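Local atomic coordinates of digeranylgeranylglycerophospholipid reductase (Sulfolobus acidocaldarius, PDB entry 4OPC), a protein that reduces every double bond of the geranylgeranyl chains of archaeal membrane phospholipid precursors, using one bound FAD, to give saturated archaeols. Residues A[55-60]-A[93-98]; A[396-401]-A[406-411]; A[160-165]-A[175-180]. One frame throughout, in Å; residues are numbered along the deposited sequence.

Interaction 1 of 3, residues A[55-60]-A[93-98]. With PGT ((1S)-2-{[{[(2R)-2,3-dihydroxypropyl]oxy}(hydroxy)phosphoryl]oxy}-1-[(palmitoyloxy)methyl]ethyl stearate), chain C.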
loop_
_atom_site.group_PDB
_atom_site.type_symbol
_atom_site.label_atom_id
_atom_site.label_comp_id
_atom_site.label_asym_id
_atom_site.label_seq_id
_atom_site.Cartn_x
_atom_site.Cartn_y
_atom_site.Cartn_z
ATOM N N ALA A 55 -8.101 -11.923 -5.732
ATOM C CA ALA A 55 -6.949 -12.820 -5.717
ATOM C C ALA A 55 -6.200 -12.809 -4.386
ATOM O O ALA A 55 -5.678 -13.830 -3.970
ATOM C CB ALA A 55 -6.000 -12.496 -6.868
ATOM N N HIS A 56 -6.148 -11.660 -3.721
ATOM C CA HIS A 56 -5.447 -11.581 -2.441
ATOM C C HIS A 56 -6.116 -12.444 -1.386
ATOM O O HIS A 56 -5.450 -13.137 -0.618
ATOM C CB HIS A 56 -5.343 -10.136 -1.960
ATOM C CG HIS A 56 -4.380 -9.312 -2.751
ATOM N ND1 HIS A 56 -3.041 -9.624 -2.842
ATOM C CD2 HIS A 56 -4.558 -8.192 -3.489
ATOM C CE1 HIS A 56 -2.434 -8.728 -3.598
ATOM N NE2 HIS A 56 -3.332 -7.846 -3.999
ATOM N N PHE A 57 -7.442 -12.413 -1.348
ATOM C CA PHE A 57 -8.165 -13.233 -0.400
ATOM C C PHE A 57 -7.979 -14.699 -0.769
ATOM O O PHE A 57 -7.802 -15.540 0.105
ATOM C CB PHE A 57 -9.648 -12.848 -0.365
ATOM C CG PHE A 57 -9.880 -11.421 0.031
ATOM C CD1 PHE A 57 -9.873 -10.417 -0.928
ATOM C CD2 PHE A 57 -10.076 -11.074 1.355
ATOM C CE1 PHE A 57 -10.070 -9.104 -0.579
ATOM C CE2 PHE A 57 -10.265 -9.753 1.713
ATOM C CZ PHE A 57 -10.268 -8.766 0.743
ATOM N N ASP A 58 -7.985 -14.992 -2.067
ATOM C CA ASP A 58 -7.852 -16.370 -2.538
ATOM C C ASP A 58 -6.481 -16.981 -2.252
ATOM O O ASP A 58 -6.368 -18.186 -2.025
ATOM C CB ASP A 58 -8.159 -16.461 -4.035
ATOM C CG ASP A 58 -9.635 -16.281 -4.341
ATOM O OD1 ASP A 58 -10.463 -16.510 -3.435
ATOM O OD2 ASP A 58 -9.963 -15.920 -5.489
ATOM N N LYS A 59 -5.438 -16.161 -2.280
ATOM C CA LYS A 59 -4.081 -16.663 -2.070
ATOM C C LYS A 59 -3.687 -16.764 -0.581
ATOM O O LYS A 59 -2.881 -17.609 -0.203
ATOM C CB LYS A 59 -3.080 -15.795 -2.841
ATOM C CG LYS A 59 -1.648 -16.312 -2.846
ATOM C CD LYS A 59 -0.818 -15.639 -3.935
ATOM C CE LYS A 59 0.615 -16.154 -3.946
ATOM N NZ LYS A 59 1.406 -15.591 -5.080
ATOM N N LEU A 60 -4.278 -15.927 0.267
ATOM C CA LEU A 60 -3.807 -15.798 1.642
ATOM C C LEU A 60 -4.680 -16.495 2.661
ATOM O O LEU A 60 -4.309 -16.606 3.832
ATOM C CB LEU A 60 -3.705 -14.326 2.019
ATOM C CG LEU A 60 -2.774 -13.492 1.150
ATOM C CD1 LEU A 60 -2.920 -12.030 1.485
ATOM C CD2 LEU A 60 -1.322 -13.945 1.309
ATOM N N GLU A 93 -11.204 -9.624 -11.174
ATOM C CA GLU A 93 -12.225 -9.685 -10.139
ATOM C C GLU A 93 -11.769 -9.075 -8.820
ATOM O O GLU A 93 -10.646 -9.300 -8.364
ATOM C CB GLU A 93 -12.709 -11.126 -9.948
ATOM C CG GLU A 93 -13.436 -11.661 -11.181
ATOM C CD GLU A 93 -14.029 -13.047 -10.996
ATOM O OE1 GLU A 93 -13.829 -13.660 -9.927
ATOM O OE2 GLU A 93 -14.701 -13.523 -11.935
ATOM N N GLY A 94 -12.643 -8.282 -8.217
ATOM C CA GLY A 94 -12.338 -7.678 -6.935
ATOM C C GLY A 94 -13.576 -7.244 -6.184
ATOM O O GLY A 94 -14.714 -7.514 -6.592
ATOM N N PHE A 95 -13.354 -6.571 -5.067
ATOM C CA PHE A 95 -14.438 -6.198 -4.184
ATOM C C PHE A 95 -14.350 -4.723 -3.871
ATOM O O PHE A 95 -13.254 -4.195 -3.660
ATOM C CB PHE A 95 -14.338 -6.955 -2.859
ATOM C CG PHE A 95 -14.313 -8.451 -2.997
ATOM C CD1 PHE A 95 -15.345 -9.121 -3.615
ATOM C CD2 PHE A 95 -13.263 -9.182 -2.466
ATOM C CE1 PHE A 95 -15.325 -10.500 -3.722
ATOM C CE2 PHE A 95 -13.235 -10.554 -2.572
ATOM C CZ PHE A 95 -14.267 -11.215 -3.200
ATOM N N GLU A 96 -15.496 -4.055 -3.858
ATOM C CA GLU A 96 -15.604 -2.756 -3.221
ATOM C C GLU A 96 -16.166 -3.024 -1.829
ATOM O O GLU A 96 -17.324 -3.435 -1.682
ATOM C CB GLU A 96 -16.517 -1.823 -4.026
ATOM C CG GLU A 96 -15.760 -0.734 -4.761
ATOM C CD GLU A 96 -15.028 0.189 -3.823
ATOM O OE1 GLU A 96 -13.961 0.692 -4.221
ATOM O OE2 GLU A 96 -15.515 0.423 -2.699
ATOM N N LEU A 97 -15.323 -2.818 -0.819
ATOM C CA LEU A 97 -15.635 -3.231 0.549
ATOM C C LEU A 97 -16.161 -2.106 1.410
ATOM O O LEU A 97 -15.870 -0.934 1.175
ATOM C CB LEU A 97 -14.362 -3.750 1.228
ATOM C CG LEU A 97 -13.629 -4.904 0.559
ATOM C CD1 LEU A 97 -12.339 -5.225 1.290
ATOM C CD2 LEU A 97 -14.529 -6.107 0.540
ATOM N N ASN A 98 -16.925 -2.481 2.432
ATOM C CA ASN A 98 -17.086 -1.643 3.610
ATOM C C ASN A 98 -15.882 -1.969 4.490
ATOM O O ASN A 98 -15.884 -2.975 5.205
ATOM C CB ASN A 98 -18.400 -1.971 4.325
ATOM C CG ASN A 98 -18.656 -1.086 5.535
ATOM O OD1 ASN A 98 -17.732 -0.579 6.170
ATOM N ND2 ASN A 98 -19.930 -0.919 5.875
HETATM C C48 PGT C . 1.094 7.467 -10.226
HETATM C C47 PGT C . 1.677 6.985 -8.914
HETATM C C46 PGT C . 0.762 7.391 -7.778
HETATM C C45 PGT C . -0.631 6.852 -8.036
HETATM C C44 PGT C . -1.380 6.662 -6.734
HETATM C C43 PGT C . -2.424 7.752 -6.572
HETATM C C42 PGT C . -3.032 7.633 -5.192
HETATM C C41 PGT C . -3.815 6.345 -5.145
HETATM C C40 PGT C . -4.936 6.450 -4.141
HETATM C C39 PGT C . -6.042 5.533 -4.611
HETATM C C38 PGT C . -5.508 4.131 -4.757
HETATM C C37 PGT C . -6.573 3.269 -5.391
HETATM C C36 PGT C . -6.064 1.849 -5.431
HETATM C C35 PGT C . -6.920 1.001 -6.342
HETATM C C34 PGT C . -6.407 -0.426 -6.304
HETATM C C33 PGT C . -6.993 -1.259 -7.423
HETATM C C32 PGT C . -7.261 -2.679 -6.961
HETATM C C31 PGT C . -6.007 -3.539 -6.966
HETATM O O31 PGT C . -5.710 -4.124 -5.941
HETATM O O2 PGT C . -5.183 -3.667 -8.113
HETATM C C2 PGT C . -5.333 -4.845 -8.884
HETATM C C1 PGT C . -4.585 -6.033 -8.316
HETATM O O3P PGT C . -4.119 -5.925 -6.985
HETATM P P PGT C . -2.554 -5.975 -6.733
HETATM O O1P PGT C . -1.956 -5.143 -7.846
HETATM O O2P PGT C . -2.180 -5.398 -5.377
HETATM O O4P PGT C . -1.961 -7.450 -6.817
HETATM C C4 PGT C . -2.675 -8.533 -7.378
HETATM C C5 PGT C . -1.817 -9.777 -7.440
HETATM O O5 PGT C . -2.437 -10.811 -6.712
HETATM C C6 PGT C . -0.454 -9.481 -6.861
HETATM O O6 PGT C . -0.289 -10.105 -5.609
HETATM C C3 PGT C . -4.751 -4.681 -10.277
HETATM O O3 PGT C . -5.432 -3.731 -11.061
HETATM C C11 PGT C . -4.573 -3.046 -11.943
HETATM O O11 PGT C . -3.742 -3.663 -12.579
HETATM C C12 PGT C . -4.679 -1.542 -12.089
HETATM C C13 PGT C . -4.029 -1.084 -13.378
HETATM C C14 PGT C . -4.134 0.424 -13.474
HETATM C C15 PGT C . -2.846 1.070 -13.012
HETATM C C16 PGT C . -2.899 2.566 -13.239
HETATM C C17 PGT C . -1.648 2.992 -13.976
HETATM C C18 PGT C . -1.796 4.405 -14.501
HETATM C C19 PGT C . -0.681 4.703 -15.483
HETATM C C20 PGT C . -0.881 3.935 -16.775
HETATM C C21 PGT C . -0.960 4.905 -17.937
HETATM C C22 PGT C . -0.387 4.279 -19.191
HETATM C C23 PGT C . 0.085 5.383 -20.113
HETATM C C24 PGT C . 0.909 4.805 -21.243
HETATM C C25 PGT C . 2.246 5.510 -21.311
HETATM C C26 PGT C . 3.364 4.489 -21.268
HETATM O O HOH W 1 -8.605 -11.160 -8.522
#
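Phe-57, on helix 54-60, meets Phe-95 of strand 87-97 in an offset edge-to-face aromatic pair, the centre of a helix-on-sheet contact. The helix follows the short outermost strand 51-53 of a mixed sheet of eight strands, and 87-97 is the next strand in. The ring centroids lie 5.5 Å apart with their planes at 68°, and the edge of Phe-95 is directed at the face of Phe-57. That edge is the CD2-CE2 side: CD2 of Phe-95 comes 3.7 Å from CE1 of Phe-57. Both phenylalanines point their CB at the opposite segment and place CG anti to their own carbonyl carbon (chi1 -60° for Phe-57 and -56° for Phe-95), beside the backbone N, and from there the two rings meet. Flat, wholly apolar rings suit this buried apolar patch, where contact rests on shape and no hydrogen bond crosses directly. Leu-97, two residues along on the same side of the strand, comes at Phe-57 from the opposite direction, and its CD1 methyl meets the ring obliquely, 4.1 Å from CZ of Phe-57. Pro-65 and Val-52 pack against both Phe-57 and Leu-97, while Met-306 of helix 302-322 also touches Phe-57. A water joins the backbones, accepting from Ala-55 N at 2.9 Å and donating to Glu-93 O at 2.8 Å. Next to Phe-57, His-56 serves the lipid: its NE2 donates to phosphate O2P of the bound phosphatidylglycerol at 3.0 Å, with O2P in the imidazole plane.

Interaction 2 of 3, residues A[396-401]-A[406-411]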
loop_
_atom_site.group_PDB
_atom_site.type_symbol
_atom_site.label_atom_id
_atom_site.label_comp_id
_atom_site.label_asym_id
_atom_site.label_seq_id
_atom_site.Cartn_x
_atom_site.Cartn_y
_atom_site.Cartn_z
ATOM N N ARG A 396 8.668 1.727 -31.780
ATOM C CA ARG A 396 8.249 1.788 -33.171
ATOM C C ARG A 396 6.918 2.536 -33.302
ATOM O O ARG A 396 6.720 3.310 -34.234
ATOM C CB ARG A 396 8.159 0.388 -33.779
ATOM C CG ARG A 396 7.580 0.366 -35.189
ATOM C CD ARG A 396 7.733 -0.990 -35.851
ATOM N NE ARG A 396 9.091 -1.214 -36.338
ATOM C CZ ARG A 396 9.479 -2.320 -36.965
ATOM N NH1 ARG A 396 8.610 -3.299 -37.169
ATOM N NH2 ARG A 396 10.735 -2.449 -37.388
ATOM N N VAL A 397 6.009 2.314 -32.359
ATOM C CA VAL A 397 4.700 2.958 -32.403
ATOM C C VAL A 397 4.797 4.485 -32.358
ATOM O O VAL A 397 4.062 5.187 -33.060
ATOM C CB VAL A 397 3.785 2.429 -31.275
ATOM C CG1 VAL A 397 2.583 3.340 -31.065
ATOM C CG2 VAL A 397 3.340 1.007 -31.588
ATOM N N ILE A 398 5.721 5.005 -31.556
ATOM C CA ILE A 398 5.807 6.447 -31.371
ATOM C C ILE A 398 6.860 7.094 -32.258
ATOM O O ILE A 398 7.158 8.278 -32.100
ATOM C CB ILE A 398 6.080 6.823 -29.899
ATOM C CG1 ILE A 398 7.456 6.325 -29.452
ATOM C CG2 ILE A 398 4.976 6.272 -28.986
ATOM C CD1 ILE A 398 7.919 6.911 -28.137
ATOM N N SER A 399 7.398 6.328 -33.205
ATOM C CA SER A 399 8.557 6.769 -33.975
ATOM C C SER A 399 8.227 7.944 -34.890
ATOM O O SER A 399 9.126 8.599 -35.413
ATOM C CB SER A 399 9.173 5.606 -34.769
ATOM O OG SER A 399 8.286 5.114 -35.764
ATOM N N GLY A 400 6.936 8.204 -35.073
ATOM C CA GLY A 400 6.490 9.309 -35.899
ATOM C C GLY A 400 6.241 10.588 -35.120
ATOM O O GLY A 400 5.934 11.621 -35.709
ATOM N N LEU A 401 6.382 10.532 -33.799
ATOM C CA LEU A 401 6.104 11.687 -32.947
ATOM C C LEU A 401 7.111 12.803 -33.215
ATOM O O LEU A 401 8.322 12.592 -33.134
ATOM C CB LEU A 401 6.125 11.273 -31.472
ATOM C CG LEU A 401 5.814 12.330 -30.414
ATOM C CD1 LEU A 401 4.410 12.884 -30.594
ATOM C CD2 LEU A 401 5.979 11.743 -29.018
ATOM N N LEU A 406 9.464 12.595 -23.227
ATOM C CA LEU A 406 10.014 11.585 -22.335
ATOM C C LEU A 406 9.592 10.171 -22.738
ATOM O O LEU A 406 10.187 9.203 -22.294
ATOM C CB LEU A 406 9.634 11.865 -20.876
ATOM C CG LEU A 406 10.454 12.952 -20.178
ATOM C CD1 LEU A 406 10.066 13.049 -18.708
ATOM C CD2 LEU A 406 11.946 12.690 -20.317
ATOM N N LEU A 407 8.580 10.046 -23.594
ATOM C CA LEU A 407 8.149 8.716 -24.020
ATOM C C LEU A 407 9.288 7.922 -24.650
ATOM O O LEU A 407 9.317 6.703 -24.543
ATOM C CB LEU A 407 7.003 8.813 -25.021
ATOM C CG LEU A 407 5.660 9.231 -24.425
ATOM C CD1 LEU A 407 4.714 9.507 -25.586
ATOM C CD2 LEU A 407 5.110 8.161 -23.491
ATOM N N PHE A 408 10.222 8.613 -25.299
ATOM C CA PHE A 408 11.324 7.945 -25.981
ATOM C C PHE A 408 12.312 7.279 -25.023
ATOM O O PHE A 408 13.220 6.583 -25.470
ATOM C CB PHE A 408 12.059 8.909 -26.920
ATOM C CG PHE A 408 11.239 9.338 -28.115
ATOM C CD1 PHE A 408 11.070 8.490 -29.199
ATOM C CD2 PHE A 408 10.646 10.593 -28.153
ATOM C CE1 PHE A 408 10.313 8.883 -30.305
ATOM C CE2 PHE A 408 9.885 10.997 -29.250
ATOM C CZ PHE A 408 9.719 10.141 -30.326
ATOM N N LYS A 409 12.150 7.501 -23.724
ATOM C CA LYS A 409 13.011 6.865 -22.731
ATOM C C LYS A 409 12.458 5.545 -22.231
ATOM O O LYS A 409 13.009 4.962 -21.299
ATOM C CB LYS A 409 13.254 7.803 -21.552
ATOM C CG LYS A 409 14.230 8.922 -21.900
ATOM C CD LYS A 409 14.315 9.942 -20.788
ATOM C CE LYS A 409 15.392 10.974 -21.062
ATOM N NZ LYS A 409 16.760 10.372 -21.060
ATOM N N LEU A 410 11.389 5.059 -22.856
ATOM C CA LEU A 410 10.684 3.901 -22.304
ATOM C C LEU A 410 11.567 2.651 -22.299
ATOM O O LEU A 410 11.476 1.824 -21.382
ATOM C CB LEU A 410 9.390 3.632 -23.069
ATOM C CG LEU A 410 8.575 2.458 -22.510
ATOM C CD1 LEU A 410 8.127 2.781 -21.092
ATOM C CD2 LEU A 410 7.387 2.130 -23.399
ATOM N N LYS A 411 12.409 2.498 -23.315
ATOM C CA LYS A 411 13.309 1.358 -23.361
ATOM C C LYS A 411 14.270 1.366 -22.183
ATOM O O LYS A 411 14.486 0.340 -21.535
ATOM C CB LYS A 411 14.105 1.362 -24.662
ATOM C CG LYS A 411 15.135 0.252 -24.737
ATOM C CD LYS A 411 14.476 -1.111 -24.612
ATOM C CE LYS A 411 15.454 -2.229 -24.939
ATOM N NZ LYS A 411 15.889 -2.179 -26.365
#
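Ile-398 lays its CD1 methyl over one face of the Phe-408 ring, a CH-pi contact in which CD1 stands 4.0 Å from the ring centroid and 24° off the normal. The methyl is displaced toward the rim, on the side of CD1 of Phe-408, and the two side chains slide past each other in opposite directions. Ile-398 gets there by setting CG1 in the crowded position between its backbone N and carbonyl carbon (chi1 65°), after which CD1 extends away from the main chain. The same methyl also touches CB of Leu-407 at 3.8 Å, and a beta-branched residue with a long arm suits a place where one methyl must serve both a ring face and a neighbouring aliphatic chain. Leu-401 reaches Phe-408 farther round the ring, its CB 3.9 Å from CZ and its CD2 close to CE2, while CD2 also lies loosely against CD1 of Leu-407. Phe-408 can meet Ile-398 and Leu-401 together because a type I beta turn from Ile-398 to Leu-401, closed by Leu-401 N on Ile-398 O at 2.9 Å, directs both side chains to the ring. Within the turn, Ser-399 folds its OG back to Arg-396 O at 2.8 Å; the backbone N of Ser-399 binds the same oxygen from the same face of the carbonyl plane. This small apolar cluster lies where helix 388-397 ends and a 3-10 segment leads into helix 410-425. Tyr-365 of helix 360-368 packs on both Ile-398 and Leu-401, Asp-362 of that helix touches Leu-407, and Lys-411 of helix 410-425 forms a salt bridge back to Asp-392 of helix 388-397.

Interaction 3 of 3, residues A[160-165]-A[175-180]. With FDA (dihydroflavine-adenine dinucleotide), chain B.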
loop_
_atom_site.group_PDB
_atom_site.type_symbol
_atom_site.label_atom_id
_atom_site.label_comp_id
_atom_site.label_asym_id
_atom_site.label_seq_id
_atom_site.Cartn_x
_atom_site.Cartn_y
_atom_site.Cartn_z
ATOM N N TYR A 160 0.842 4.878 7.969
ATOM C CA TYR A 160 1.753 5.943 7.580
ATOM C C TYR A 160 2.333 6.680 8.798
ATOM O O TYR A 160 3.419 7.251 8.728
ATOM C CB TYR A 160 1.055 6.925 6.637
ATOM C CG TYR A 160 1.918 8.091 6.210
ATOM C CD1 TYR A 160 2.754 8.006 5.103
ATOM C CD2 TYR A 160 1.895 9.274 6.928
ATOM C CE1 TYR A 160 3.552 9.087 4.720
ATOM C CE2 TYR A 160 2.676 10.338 6.573
ATOM C CZ TYR A 160 3.500 10.248 5.471
ATOM O OH TYR A 160 4.269 11.346 5.135
ATOM N N SER A 161 1.606 6.683 9.906
ATOM C CA SER A 161 2.107 7.339 11.112
ATOM C C SER A 161 3.491 6.846 11.522
ATOM O O SER A 161 4.294 7.632 12.023
ATOM C CB SER A 161 1.129 7.184 12.288
ATOM O OG SER A 161 1.225 5.909 12.904
ATOM N N ARG A 162 3.764 5.556 11.311
ATOM C CA ARG A 162 5.047 4.955 11.717
ATOM C C ARG A 162 5.383 5.360 13.140
ATOM O O ARG A 162 6.519 5.680 13.465
ATOM C CB ARG A 162 6.165 5.364 10.757
ATOM C CG ARG A 162 5.911 4.875 9.355
ATOM C CD ARG A 162 6.750 5.631 8.367
ATOM N NE ARG A 162 6.130 6.901 8.004
ATOM C CZ ARG A 162 6.794 7.993 7.646
ATOM N NH1 ARG A 162 8.124 8.010 7.654
ATOM N NH2 ARG A 162 6.120 9.077 7.304
ATOM N N SER A 163 4.369 5.341 13.997
ATOM C CA SER A 163 4.448 6.043 15.270
ATOM C C SER A 163 5.204 5.308 16.374
ATOM O O SER A 163 5.427 5.868 17.453
ATOM C CB SER A 163 3.039 6.361 15.748
ATOM O OG SER A 163 2.328 5.156 15.984
ATOM N N PHE A 164 5.570 4.062 16.122
ATOM C CA PHE A 164 6.373 3.307 17.072
ATOM C C PHE A 164 7.816 3.195 16.599
ATOM O O PHE A 164 8.744 3.580 17.314
ATOM C CB PHE A 164 5.734 1.930 17.277
ATOM C CG PHE A 164 6.413 1.067 18.303
ATOM C CD1 PHE A 164 6.086 1.185 19.643
ATOM C CD2 PHE A 164 7.334 0.108 17.925
ATOM C CE1 PHE A 164 6.677 0.362 20.587
ATOM C CE2 PHE A 164 7.928 -0.709 18.875
ATOM C CZ PHE A 164 7.595 -0.575 20.202
ATOM N N ARG A 165 8.017 2.704 15.377
ATOM C CA ARG A 165 9.380 2.527 14.876
ATOM C C ARG A 165 10.146 3.842 14.749
ATOM O O ARG A 165 11.382 3.849 14.849
ATOM C CB ARG A 165 9.407 1.738 13.563
ATOM C CG ARG A 165 8.820 2.453 12.349
ATOM C CD ARG A 165 8.829 1.497 11.162
ATOM N NE ARG A 165 8.487 2.120 9.884
ATOM C CZ ARG A 165 9.344 2.785 9.117
ATOM N NH1 ARG A 165 10.610 2.925 9.493
ATOM N NH2 ARG A 165 8.930 3.319 7.972
ATOM N N THR A 175 14.251 2.130 11.265
ATOM C CA THR A 175 13.717 3.486 11.416
ATOM C C THR A 175 13.695 4.275 10.099
ATOM O O THR A 175 13.390 5.466 10.109
ATOM C CB THR A 175 14.524 4.312 12.449
ATOM O OG1 THR A 175 15.835 4.602 11.938
ATOM C CG2 THR A 175 14.645 3.551 13.763
ATOM N N GLU A 176 13.996 3.614 8.983
ATOM C CA GLU A 176 14.075 4.279 7.670
ATOM C C GLU A 176 12.846 5.150 7.383
ATOM O O GLU A 176 11.705 4.714 7.566
ATOM C CB GLU A 176 14.244 3.228 6.568
ATOM C CG GLU A 176 14.391 3.807 5.163
ATOM C CD GLU A 176 14.203 2.784 4.047
ATOM O OE1 GLU A 176 14.078 1.561 4.311
ATOM O OE2 GLU A 176 14.176 3.215 2.881
ATOM N N ASP A 177 13.101 6.374 6.923
ATOM C CA ASP A 177 12.051 7.343 6.604
ATOM C C ASP A 177 11.861 7.325 5.087
ATOM O O ASP A 177 12.530 6.579 4.370
ATOM C CB ASP A 177 12.520 8.733 7.065
ATOM C CG ASP A 177 11.379 9.724 7.335
ATOM O OD1 ASP A 177 10.267 9.627 6.773
ATOM O OD2 ASP A 177 11.622 10.658 8.126
ATOM N N LEU A 178 10.958 8.145 4.574
ATOM C CA LEU A 178 10.835 8.230 3.121
ATOM C C LEU A 178 10.832 9.660 2.634
ATOM O O LEU A 178 10.481 10.584 3.368
ATOM C CB LEU A 178 9.606 7.494 2.584
ATOM C CG LEU A 178 8.243 8.181 2.669
ATOM C CD1 LEU A 178 7.213 7.312 1.990
ATOM C CD2 LEU A 178 7.890 8.430 4.117
ATOM N N ASP A 179 11.238 9.825 1.388
ATOM C CA ASP A 179 11.266 11.119 0.750
ATOM C C ASP A 179 9.831 11.598 0.548
ATOM O O ASP A 179 8.929 10.795 0.282
ATOM C CB ASP A 179 11.985 11.009 -0.590
ATOM C CG ASP A 179 12.287 12.357 -1.197
ATOM O OD1 ASP A 179 11.375 12.993 -1.762
ATOM O OD2 ASP A 179 13.457 12.789 -1.115
ATOM N N ASP A 180 9.613 12.902 0.704
ATOM C CA ASP A 180 8.277 13.469 0.519
ATOM C C ASP A 180 7.690 13.153 -0.866
ATOM O O ASP A 180 6.489 13.041 -1.024
ATOM C CB ASP A 180 8.303 14.996 0.709
ATOM C CG ASP A 180 8.546 15.421 2.149
ATOM O OD1 ASP A 180 8.390 14.597 3.078
ATOM O OD2 ASP A 180 8.881 16.602 2.354
HETATM P PA FDA B . -3.880 1.784 8.531
HETATM O O1A FDA B . -3.505 3.215 8.524
HETATM O O2A FDA B . -5.184 1.394 7.845
HETATM O O5B FDA B . -3.962 1.279 10.029
HETATM C C5B FDA B . -2.988 1.709 11.002
HETATM C C4B FDA B . -3.623 1.576 12.360
HETATM O O4B FDA B . -2.629 1.807 13.378
HETATM C C3B FDA B . -4.770 2.553 12.639
HETATM O O3B FDA B . -5.979 1.855 12.932
HETATM C C2B FDA B . -4.239 3.427 13.792
HETATM O O2B FDA B . -5.261 3.823 14.693
HETATM C C1B FDA B . -3.238 2.492 14.454
HETATM N N9A FDA B . -2.152 3.108 15.206
HETATM C C8A FDA B . -1.204 3.982 14.732
HETATM N N7A FDA B . -0.291 4.310 15.617
HETATM C C5A FDA B . -0.659 3.594 16.747
HETATM C C6A FDA B . -0.067 3.464 18.019
HETATM N N6A FDA B . 1.089 4.036 18.362
HETATM N N1A FDA B . -0.656 2.630 18.897
HETATM C C2A FDA B . -1.793 2.021 18.546
HETATM N N3A FDA B . -2.421 2.034 17.367
HETATM C C4A FDA B . -1.781 2.824 16.497
HETATM N N1 FDA B . -5.562 0.646 -1.096
HETATM C C2 FDA B . -6.285 -0.319 -1.750
HETATM O O2 FDA B . -5.960 -1.502 -1.705
HETATM N N3 FDA B . -7.404 0.089 -2.426
HETATM C C4 FDA B . -7.833 1.385 -2.624
HETATM O O4 FDA B . -8.929 1.593 -3.139
HETATM C C4X FDA B . -7.018 2.345 -1.984
HETATM N N5 FDA B . -7.359 3.663 -2.074
HETATM C C5X FDA B . -6.805 4.584 -1.210
HETATM C C6 FDA B . -7.338 5.860 -1.102
HETATM C C7 FDA B . -6.858 6.774 -0.177
HETATM C C7M FDA B . -7.559 8.098 -0.013
HETATM C C8 FDA B . -5.775 6.421 0.641
HETATM C C8M FDA B . -5.275 7.369 1.707
HETATM C C9 FDA B . -5.220 5.144 0.524
HETATM C C9A FDA B . -5.735 4.217 -0.374
HETATM N N10 FDA B . -5.227 2.903 -0.491
HETATM C C10 FDA B . -5.942 1.960 -1.196
HETATM C "C1'" FDA B . -4.126 2.420 0.380
HETATM C "C2'" FDA B . -4.687 1.637 1.582
HETATM O "O2'" FDA B . -5.789 2.336 2.169
HETATM C "C3'" FDA B . -3.606 1.449 2.649
HETATM O "O3'" FDA B . -2.425 0.987 2.008
HETATM C "C4'" FDA B . -3.937 0.427 3.745
HETATM O "O4'" FDA B . -5.239 0.642 4.289
HETATM C "C5'" FDA B . -2.904 0.451 4.847
HETATM O "O5'" FDA B . -3.296 -0.441 5.910
HETATM P P FDA B . -2.461 -0.469 7.263
HETATM O O1P FDA B . -3.095 -1.482 8.124
HETATM O O2P FDA B . -0.968 -0.590 6.997
HETATM O O3P FDA B . -2.633 0.997 7.881
HETATM O O HOH W 2 8.021 11.226 6.375
HETATM O O HOH W 3 9.928 6.421 9.298
#
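The guanidinium of Arg-162 carries CD2 of Leu-178 over one face and receives OD1 of Asp-177 at its edge. NH2 of Arg-162 in turn stands 3.4 Å above the Tyr-160 ring, toward its rim. NH1 makes the salt bridge to Asp-177 OD1 at 2.8 Å; the oxygen lies in the guanidinium plane but is met from above the carboxylate plane, and Leu-178 N binds it from the opposite face. NE donates to Tyr-160 O at 2.8 Å, a bend at chi3 (-83°) having turned the chain back toward it. With a lysine in its place, Tyr-160 O and Asp-177 OD1 would probably no longer be gripped together, and Leu-178 would lose the flat surface it rests on. Arg-165, extended from CG to NE, instead grips a backbone oxygen: NH1 and NH2 both donate to Glu-176 O, at 2.8 and 3.1 Å. Arginine suits both places because its flat head donates in several directions. Ser-163 OG donates to adenine N7A of the flavin cofactor. Both segments belong to the long loop between strands 153-156 and 183-193; Tyr-160 and Leu-178 pack on strand 261-271, and Phe-164 on strand 121-129.

Overall arrangement
Along the chain interaction 1 comes first, interaction 3 next and interaction 2 last, each closing before the following one opens. Interactions 1 and 3 lie on opposite sides of the chain's centre, their centres about 27 Å apart. Interaction 1 includes strand 87-97, next to the outermost strand 51-53 of the eight-stranded sheet; interaction 3 packs beside strand 261-271 at the other end. Interaction 2 belongs to the helical C-terminal part, its centre about 36 Å from that of interaction 1 and about 37 Å from that of interaction 3. None touches another. The bound molecules relate them: Ser-163 hydrogen-bonds the adenine, His-56 the lipid phosphate, and the side chain of Leu-407 is about 4 Å from the lipid.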